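Local coordinates for protein beta-d-glucoside glucohydrolase (Hypocrea jecorina, PDB 3ZZ1) that probably hydrolyses terminal, non-reducing beta-D-glucosyl residues to release beta-D-glucose, acting as a secreted family 3 beta-glucosidase in cellulose degradation, at residues T7-A12 and L293-L298; A350-A355 and A431-T436; A633-T638 and F693-G698. One frame throughout, in Å; residues are numbered along the deposited sequence.

Contact 1 (T7-A12 and L293-L298); sequences TPWGTA and LAAWYL
Ala12 and Ala294 bring their CA atoms to 4.8 Å of each other where the first turn of helix 8-20 crosses the last turns of helix 282-298, the two short axes passing 8.6 Å apart with N-to-C directions that differ by 118°. This is a helix-helix packing that ties the N-terminal helix to the end of a helix in the N-terminal domain of family 3, which belongs to the TIM-barrel clan. Two alanines at the crossing allow the close approach: Ala12 CB points at the other helix and lies 3.3 Å from Ala294 O, the carbonyl that already accepts the helical bond from Leu298 N.

Leu298 and Trp9 have the two largest buried areas. CG of Leu298 is anti to its backbone N (chi1 177°), and the second torsion then sets the two methyls. Its CD1 branch meets Pro8 CB at 3.6 Å. The CD2 branch sits over one face of the indole, 3.7 Å from the centroid of the Trp9 six-membered ring and 18° off the ring normal, a CH-pi contact. At the edge of the same ring, near its plane, Trp9 CZ3 touches Ala294 CB at 3.7 Å. The Trp9 side chain also touches Asn196 and Pro230. An alanine in place of Trp9 would probably open a gap between the helices and leave Leu298 CD2 and Ala294 CB without their aromatic partner. At the start of helix 8-20, Thr7 is the N-cap, its OG1 accepting from Gly10 N at 3.3 Å.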
loop_
_atom_site.group_PDB
_atom_site.type_symbol
_atom_site.label_atom_id
_atom_site.label_comp_id
_atom_site.label_asym_id
_atom_site.label_seq_id
_atom_site.Cartn_x
_atom_site.Cartn_y
_atom_site.Cartn_z
ATOM N N THR A 7 -19.619 16.522 14.106
ATOM C CA THR A 7 -18.742 15.485 13.569
ATOM C C THR A 7 -17.376 15.578 14.255
ATOM O O THR A 7 -17.036 16.624 14.814
ATOM C CB THR A 7 -18.572 15.596 12.028
ATOM O OG1 THR A 7 -17.871 16.804 11.699
ATOM C CG2 THR A 7 -19.926 15.562 11.309
ATOM N N PRO A 8 -16.592 14.482 14.232
ATOM C CA PRO A 8 -15.275 14.523 14.871
ATOM C C PRO A 8 -14.396 15.710 14.429
ATOM O O PRO A 8 -13.787 16.358 15.279
ATOM C CB PRO A 8 -14.660 13.179 14.475
ATOM C CG PRO A 8 -15.845 12.267 14.387
ATOM C CD PRO A 8 -16.932 13.116 13.777
ATOM N N TRP A 9 -14.348 16.003 13.131
ATOM C CA TRP A 9 -13.565 17.140 12.621
ATOM C C TRP A 9 -14.144 18.493 13.031
ATOM O O TRP A 9 -13.398 19.452 13.249
ATOM C CB TRP A 9 -13.443 17.094 11.098
ATOM C CG TRP A 9 -12.249 16.342 10.567
ATOM C CD1 TRP A 9 -12.276 15.231 9.783
ATOM C CD2 TRP A 9 -10.859 16.667 10.754
ATOM N NE1 TRP A 9 -10.997 14.835 9.470
ATOM C CE2 TRP A 9 -10.108 15.696 10.056
ATOM C CE3 TRP A 9 -10.180 17.680 11.443
ATOM C CZ2 TRP A 9 -8.709 15.703 10.028
ATOM C CZ3 TRP A 9 -8.783 17.684 11.417
ATOM C CH2 TRP A 9 -8.067 16.700 10.714
ATOM N N GLY A 10 -15.472 18.566 13.115
ATOM C CA GLY A 10 -16.169 19.792 13.510
ATOM C C GLY A 10 -15.842 20.211 14.928
ATOM O O GLY A 10 -15.560 21.382 15.192
ATOM N N THR A 11 -15.871 19.241 15.837
ATOM C CA THR A 11 -15.543 19.458 17.244
ATOM C C THR A 11 -14.054 19.755 17.414
ATOM O O THR A 11 -13.682 20.610 18.220
ATOM C CB THR A 11 -15.979 18.252 18.112
ATOM O OG1 THR A 11 -17.391 18.049 17.957
ATOM C CG2 THR A 11 -15.663 18.483 19.597
ATOM N N ALA A 12 -13.215 19.064 16.640
ATOM C CA ALA A 12 -11.773 19.319 16.640
ATOM C C ALA A 12 -11.476 20.747 16.195
ATOM O O ALA A 12 -10.575 21.399 16.732
ATOM C CB ALA A 12 -11.053 18.324 15.746
ATOM N N LEU A 293 -3.478 21.834 14.703
ATOM C CA LEU A 293 -4.071 21.679 16.038
ATOM C C LEU A 293 -5.354 20.842 16.024
ATOM O O LEU A 293 -5.608 20.088 16.962
ATOM C CB LEU A 293 -4.337 23.034 16.694
ATOM C CG LEU A 293 -3.145 23.940 17.021
ATOM C CD1 LEU A 293 -3.639 25.188 17.732
ATOM C CD2 LEU A 293 -2.087 23.223 17.846
ATOM N N ALA A 294 -6.154 20.971 14.965
ATOM C CA ALA A 294 -7.378 20.178 14.840
ATOM C C ALA A 294 -7.081 18.685 14.776
ATOM O O ALA A 294 -7.824 17.889 15.333
ATOM C CB ALA A 294 -8.178 20.604 13.629
ATOM N N ALA A 295 -5.996 18.321 14.095
ATOM C CA ALA A 295 -5.578 16.925 13.966
ATOM C C ALA A 295 -5.154 16.362 15.316
ATOM O O ALA A 295 -5.394 15.190 15.622
ATOM C CB ALA A 295 -4.440 16.805 12.959
ATOM N N TRP A 296 -4.529 17.222 16.114
ATOM C CA TRP A 296 -4.085 16.910 17.465
ATOM C C TRP A 296 -5.291 16.689 18.382
ATOM O O TRP A 296 -5.333 15.713 19.147
ATOM C CB TRP A 296 -3.203 18.064 17.948
ATOM C CG TRP A 296 -2.520 17.903 19.284
ATOM C CD1 TRP A 296 -1.615 16.944 19.639
ATOM C CD2 TRP A 296 -2.638 18.782 20.413
ATOM N NE1 TRP A 296 -1.189 17.151 20.929
ATOM C CE2 TRP A 296 -1.797 18.276 21.424
ATOM C CE3 TRP A 296 -3.380 19.945 20.667
ATOM C CZ2 TRP A 296 -1.678 18.892 22.680
ATOM C CZ3 TRP A 296 -3.264 20.558 21.919
ATOM C CH2 TRP A 296 -2.422 20.025 22.907
ATOM N N TYR A 297 -6.280 17.579 18.288
ATOM C CA TYR A 297 -7.502 17.464 19.083
ATOM C C TYR A 297 -8.376 16.299 18.637
ATOM O O TYR A 297 -9.002 15.639 19.470
ATOM C CB TYR A 297 -8.308 18.762 19.043
ATOM C CG TYR A 297 -7.748 19.861 19.918
ATOM C CD1 TYR A 297 -7.699 19.719 21.301
ATOM C CD2 TYR A 297 -7.286 21.053 19.364
ATOM C CE1 TYR A 297 -7.188 20.735 22.118
ATOM C CE2 TYR A 297 -6.770 22.071 20.168
ATOM C CZ TYR A 297 -6.725 21.903 21.542
ATOM O OH TYR A 297 -6.223 22.911 22.341
ATOM N N LEU A 298 -8.409 16.060 17.324
ATOM C CA LEU A 298 -9.182 14.972 16.716
ATOM C C LEU A 298 -8.764 13.605 17.242
ATOM O O LEU A 298 -9.608 12.742 17.476
ATOM C CB LEU A 298 -9.041 15.001 15.183
ATOM C CG LEU A 298 -9.725 13.901 14.350
ATOM C CD1 LEU A 298 -11.202 14.164 14.170
ATOM C CD2 LEU A 298 -9.052 13.756 12.992
#

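Contact 2 (A350-A355 and A431-T436); sequences AVVGSA and AIVFIT
Val351 CG1 meets Phe434 CE1 at 3.8 Å, the two side chains crossing obliquely on one face of a parallel strand pair. Strands 348-352 and 430-437 are neighbours in the central sheet of the alpha/beta sandwich formed by the C-terminal family 3 domain, and the axes of residues 350-352 and 431-436 differ by 12°. Val351 and Ile432 point to the same face of the sheet as this contact; Ala350, Val352, Ala431 and Val433 point to the other.

Backbone bonds fix the register. Ile432 N donates to Ala350 O at 2.8 Å in a nearly straight bond (178° at the hydrogen), Val352 N donates to Ile432 O, and Phe434 N to Val352 O. That last carbonyl oxygen also lies at the edge of the Phe434 ring, in its plane.

Direct pairing stops at Gly353, whose phi of 125° would jam a CB against the preceding carbonyl. Beyond it a water takes over: it accepts from Ala355 N at 3.0 Å and donates to Phe434 O at 2.8 Å, bridging the diverging chains.

Further out, Ile399 of helix 395-404 touches both Val351 and Phe434, whereas Val469 of helix 462-472 touches Val352, Ala431 and Val433, so a helix packs on each face. Thr436 OG1 is hydrogen-bonded to Asp374, and its other branch, CG2, anti to the carbonyl carbon and beside the backbone N, rests against Ala355 CB at 3.5 Å.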
loop_
_atom_site.group_PDB
_atom_site.type_symbol
_atom_site.label_atom_id
_atom_site.label_comp_id
_atom_site.label_asym_id
_atom_site.label_seq_id
_atom_site.Cartn_x
_atom_site.Cartn_y
_atom_site.Cartn_z
ATOM N N ALA A 350 14.756 -31.006 -0.653
ATOM C CA ALA A 350 15.863 -30.090 -0.912
ATOM C C ALA A 350 15.389 -28.638 -0.787
ATOM O O ALA A 350 14.329 -28.270 -1.296
ATOM C CB ALA A 350 16.465 -30.340 -2.280
ATOM N N VAL A 351 16.179 -27.827 -0.092
ATOM C CA VAL A 351 15.909 -26.404 0.045
ATOM C C VAL A 351 17.081 -25.677 -0.599
ATOM O O VAL A 351 18.231 -25.878 -0.215
ATOM C CB VAL A 351 15.715 -25.992 1.531
ATOM C CG1 VAL A 351 15.558 -24.486 1.664
ATOM C CG2 VAL A 351 14.494 -26.697 2.127
ATOM N N VAL A 352 16.780 -24.851 -1.595
ATOM C CA VAL A 352 17.811 -24.280 -2.462
ATOM C C VAL A 352 17.612 -22.779 -2.646
ATOM O O VAL A 352 16.506 -22.322 -2.954
ATOM C CB VAL A 352 17.829 -24.989 -3.846
ATOM C CG1 VAL A 352 18.812 -24.313 -4.802
ATOM C CG2 VAL A 352 18.166 -26.472 -3.699
ATOM N N GLY A 353 18.689 -22.020 -2.459
ATOM C CA GLY A 353 18.668 -20.574 -2.679
ATOM C C GLY A 353 19.134 -19.785 -1.470
ATOM O O GLY A 353 18.821 -20.135 -0.332
ATOM N N SER A 354 19.885 -18.716 -1.712
ATOM C CA SER A 354 20.349 -17.855 -0.627
ATOM C C SER A 354 19.180 -17.219 0.122
ATOM O O SER A 354 19.297 -16.925 1.309
ATOM C CB SER A 354 21.271 -16.769 -1.163
ATOM O OG SER A 354 20.567 -15.912 -2.041
ATOM N N ALA A 355 18.062 -17.020 -0.577
ATOM C CA ALA A 355 16.846 -16.426 0.002
ATOM C C ALA A 355 16.097 -17.358 0.965
ATOM O O ALA A 355 15.101 -16.963 1.573
ATOM C CB ALA A 355 15.914 -15.952 -1.103
ATOM N N ALA A 431 11.925 -30.548 -4.416
ATOM C CA ALA A 431 12.935 -29.514 -4.278
ATOM C C ALA A 431 12.249 -28.159 -4.242
ATOM O O ALA A 431 11.474 -27.827 -5.141
ATOM C CB ALA A 431 13.926 -29.585 -5.431
ATOM N N ILE A 432 12.532 -27.390 -3.192
ATOM C CA ILE A 432 11.936 -26.068 -3.012
ATOM C C ILE A 432 13.000 -25.002 -3.270
ATOM O O ILE A 432 13.966 -24.894 -2.512
ATOM C CB ILE A 432 11.315 -25.891 -1.594
ATOM C CG1 ILE A 432 10.462 -27.111 -1.210
ATOM C CG2 ILE A 432 10.484 -24.618 -1.539
ATOM C CD1 ILE A 432 10.000 -27.144 0.258
ATOM N N VAL A 433 12.813 -24.226 -4.340
ATOM C CA VAL A 433 13.785 -23.207 -4.759
ATOM C C VAL A 433 13.299 -21.804 -4.401
ATOM O O VAL A 433 12.141 -21.448 -4.656
ATOM C CB VAL A 433 14.096 -23.286 -6.278
ATOM C CG1 VAL A 433 15.291 -22.402 -6.640
ATOM C CG2 VAL A 433 14.381 -24.707 -6.693
ATOM N N PHE A 434 14.195 -21.013 -3.817
ATOM C CA PHE A 434 13.863 -19.681 -3.316
ATOM C C PHE A 434 14.508 -18.581 -4.137
ATOM O O PHE A 434 15.738 -18.480 -4.216
ATOM C CB PHE A 434 14.250 -19.549 -1.842
ATOM C CG PHE A 434 13.366 -20.331 -0.919
ATOM C CD1 PHE A 434 13.576 -21.690 -0.715
ATOM C CD2 PHE A 434 12.302 -19.717 -0.274
ATOM C CE1 PHE A 434 12.749 -22.419 0.130
ATOM C CE2 PHE A 434 11.478 -20.442 0.570
ATOM C CZ PHE A 434 11.703 -21.796 0.770
ATOM N N ILE A 435 13.661 -17.769 -4.760
ATOM C CA ILE A 435 14.111 -16.661 -5.595
ATOM C C ILE A 435 13.459 -15.354 -5.145
ATOM O O ILE A 435 12.432 -15.369 -4.461
ATOM C CB ILE A 435 13.865 -16.924 -7.112
ATOM C CG1 ILE A 435 12.367 -16.967 -7.435
ATOM C CG2 ILE A 435 14.585 -18.205 -7.571
ATOM C CD1 ILE A 435 12.048 -17.063 -8.918
ATOM N N THR A 436 14.075 -14.230 -5.511
ATOM C CA THR A 436 13.604 -12.912 -5.091
ATOM C C THR A 436 13.748 -11.851 -6.180
ATOM O O THR A 436 14.474 -12.034 -7.162
ATOM C CB THR A 436 14.384 -12.375 -3.863
ATOM O OG1 THR A 436 15.777 -12.274 -4.182
ATOM C CG2 THR A 436 14.187 -13.249 -2.619
HETATM O O HOH W 1 17.947 -16.939 -3.614
#

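Contact 3 (A633-T638 and F693-G698); sequences AQLYIT and FGISVG
Leu635 CD1 touches two branched side chains of the partner strand, 3.7 Å from Ile695 CG2 and 3.9 Å from Val697 CG2. A chi1 of 166° puts CG of Leu635 anti to the backbone N; chi2 of 67° then sets CD1 against Ile695 and Val697. Next along, Ile637 and Ile695 lie side by side and point the same way, Ile637 CG1 standing 4.0 Å from Ile695 CD1. The other branch of Ile637, CG2, reaches the edge of the Phe693 ring, near its plane, at 3.7 Å from CD2.

Strands 664-672 and 613-623 cover this apolar face: Phe669 and Ile671 touch Leu635, Val617 touches Ile695 and Val619 touches Val697. Such a face-to-face arrangement is that of the beta-sandwich in the fibronectin type III-like domain, where strands 629-638 and 691-698 are the two inner members of a four-stranded antiparallel sheet. Six backbone hydrogen bonds join the segments in three hydrogen-bonded pairs, Gln634 with Gly698, Tyr636 with Ser696 and Thr638 with Gly694; Tyr636 N donates to Ser696 O at 172°. At Gly694 a CB would collide with Thr638 CB.

The other face, with Gln634, Tyr636, Thr638 and Ser696, carries the polar groups. Tyr636 OH donates to Gln634 OE1 at 2.6 Å, in the plane of the amide carbonyl, while Gln634 NE2 is hydrogen-bonded to Gly574 O. Toward Thr638, one water is hydrogen-bonded to Tyr636 O at 2.9 Å, to Thr638 OG1 at 2.8 Å and to Ser696 OG at 3.0 Å; Thr638 OG1 is also bonded to Pro648 O.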
loop_
_atom_site.group_PDB
_atom_site.type_symbol
_atom_site.label_atom_id
_atom_site.label_comp_id
_atom_site.label_asym_id
_atom_site.label_seq_id
_atom_site.Cartn_x
_atom_site.Cartn_y
_atom_site.Cartn_z
ATOM N N ALA A 633 -14.007 -13.284 -3.305
ATOM C CA ALA A 633 -14.943 -12.961 -4.376
ATOM C C ALA A 633 -14.806 -11.494 -4.749
ATOM O O ALA A 633 -14.725 -10.624 -3.876
ATOM C CB ALA A 633 -16.367 -13.257 -3.944
ATOM N N GLN A 634 -14.792 -11.226 -6.049
ATOM C CA GLN A 634 -14.562 -9.876 -6.551
ATOM C C GLN A 634 -15.729 -9.390 -7.404
ATOM O O GLN A 634 -16.277 -10.145 -8.211
ATOM C CB GLN A 634 -13.255 -9.831 -7.349
ATOM C CG GLN A 634 -12.012 -10.086 -6.503
ATOM C CD GLN A 634 -10.876 -10.727 -7.278
ATOM O OE1 GLN A 634 -10.528 -10.291 -8.368
ATOM N NE2 GLN A 634 -10.282 -11.766 -6.703
ATOM N N LEU A 635 -16.117 -8.132 -7.196
ATOM C CA LEU A 635 -17.111 -7.477 -8.041
ATOM C C LEU A 635 -16.416 -6.542 -9.020
ATOM O O LEU A 635 -15.607 -5.700 -8.621
ATOM C CB LEU A 635 -18.128 -6.704 -7.191
ATOM C CG LEU A 635 -19.055 -5.685 -7.871
ATOM C CD1 LEU A 635 -20.029 -6.358 -8.815
ATOM C CD2 LEU A 635 -19.810 -4.858 -6.851
ATOM N N TYR A 636 -16.732 -6.704 -10.302
ATOM C CA TYR A 636 -16.243 -5.803 -11.346
ATOM C C TYR A 636 -17.414 -5.149 -12.060
ATOM O O TYR A 636 -18.383 -5.821 -12.438
ATOM C CB TYR A 636 -15.320 -6.534 -12.333
ATOM C CG TYR A 636 -14.016 -6.995 -11.700
ATOM C CD1 TYR A 636 -12.891 -6.168 -11.689
ATOM C CD2 TYR A 636 -13.914 -8.252 -11.101
ATOM C CE1 TYR A 636 -11.696 -6.583 -11.100
ATOM C CE2 TYR A 636 -12.728 -8.677 -10.516
ATOM C CZ TYR A 636 -11.623 -7.839 -10.514
ATOM O OH TYR A 636 -10.445 -8.261 -9.930
ATOM N N ILE A 637 -17.334 -3.831 -12.216
ATOM C CA ILE A 637 -18.401 -3.083 -12.866
ATOM C C ILE A 637 -17.949 -2.545 -14.228
ATOM O O ILE A 637 -16.827 -2.053 -14.382
ATOM C CB ILE A 637 -18.978 -1.968 -11.941
ATOM C CG1 ILE A 637 -19.531 -2.581 -10.646
ATOM C CG2 ILE A 637 -20.077 -1.172 -12.650
ATOM C CD1 ILE A 637 -20.232 -1.591 -9.713
ATOM N N THR A 638 -18.824 -2.708 -15.218
ATOM C CA THR A 638 -18.665 -2.126 -16.548
ATOM C C THR A 638 -19.685 -0.994 -16.661
ATOM O O THR A 638 -20.880 -1.215 -16.479
ATOM C CB THR A 638 -18.914 -3.195 -17.645
ATOM O OG1 THR A 638 -17.925 -4.229 -17.529
ATOM C CG2 THR A 638 -18.858 -2.592 -19.055
ATOM N N PHE A 693 -25.413 -0.752 -16.210
ATOM C CA PHE A 693 -24.069 -1.077 -15.752
ATOM C C PHE A 693 -23.893 -2.585 -15.765
ATOM O O PHE A 693 -24.734 -3.316 -15.240
ATOM C CB PHE A 693 -23.856 -0.586 -14.316
ATOM C CG PHE A 693 -23.674 0.903 -14.183
ATOM C CD1 PHE A 693 -24.762 1.767 -14.253
ATOM C CD2 PHE A 693 -22.416 1.437 -13.936
ATOM C CE1 PHE A 693 -24.588 3.148 -14.110
ATOM C CE2 PHE A 693 -22.237 2.813 -13.785
ATOM C CZ PHE A 693 -23.325 3.666 -13.875
ATOM N N GLY A 694 -22.801 -3.055 -16.355
ATOM C CA GLY A 694 -22.461 -4.475 -16.308
ATOM C C GLY A 694 -21.999 -4.877 -14.916
ATOM O O GLY A 694 -21.129 -4.226 -14.328
ATOM N N ILE A 695 -22.593 -5.940 -14.382
ATOM C CA ILE A 695 -22.211 -6.465 -13.073
ATOM C C ILE A 695 -21.540 -7.823 -13.261
ATOM O O ILE A 695 -22.147 -8.757 -13.788
ATOM C CB ILE A 695 -23.435 -6.560 -12.123
ATOM C CG1 ILE A 695 -24.096 -5.180 -11.946
ATOM C CG2 ILE A 695 -23.056 -7.191 -10.777
ATOM C CD1 ILE A 695 -23.178 -4.085 -11.398
ATOM N N SER A 696 -20.280 -7.914 -12.846
ATOM C CA SER A 696 -19.487 -9.129 -13.020
ATOM C C SER A 696 -18.863 -9.567 -11.704
ATOM O O SER A 696 -18.101 -8.818 -11.087
ATOM C CB SER A 696 -18.400 -8.913 -14.073
ATOM O OG SER A 696 -18.971 -8.734 -15.360
ATOM N N VAL A 697 -19.202 -10.779 -11.273
ATOM C CA VAL A 697 -18.666 -11.340 -10.040
ATOM C C VAL A 697 -17.915 -12.636 -10.342
ATOM O O VAL A 697 -18.389 -13.475 -11.110
ATOM C CB VAL A 697 -19.777 -11.584 -8.969
ATOM C CG1 VAL A 697 -19.212 -12.301 -7.746
ATOM C CG2 VAL A 697 -20.432 -10.270 -8.548
ATOM N N GLY A 698 -16.738 -12.786 -9.743
ATOM C CA GLY A 698 -15.954 -13.998 -9.919
ATOM C C GLY A 698 -14.718 -14.099 -9.055
ATOM O O GLY A 698 -14.560 -13.356 -8.074
HETATM O O HOH W 2 -18.601 -5.748 -15.280
#

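How the contacts relate
The three contacts follow one another along the chain, each closing before the next opens, and sample three parts of the enzyme: a helix crossing, a parallel strand pair and an antiparallel strand pair. Contacts 1 and 2 lie on opposite sides of the chain's centre, their own centres about 51 Å apart. Contact 3 is about 38 Å, centre to centre, from each of the others, and its nearest atoms come to about 23 Å from contact 2 and about 27 Å from contact 1. In family 3 beta-glucosidases the active site typically forms between the first two domains, represented here by contacts 1 and 2. The glycan at Asn310 is attached between them in sequence.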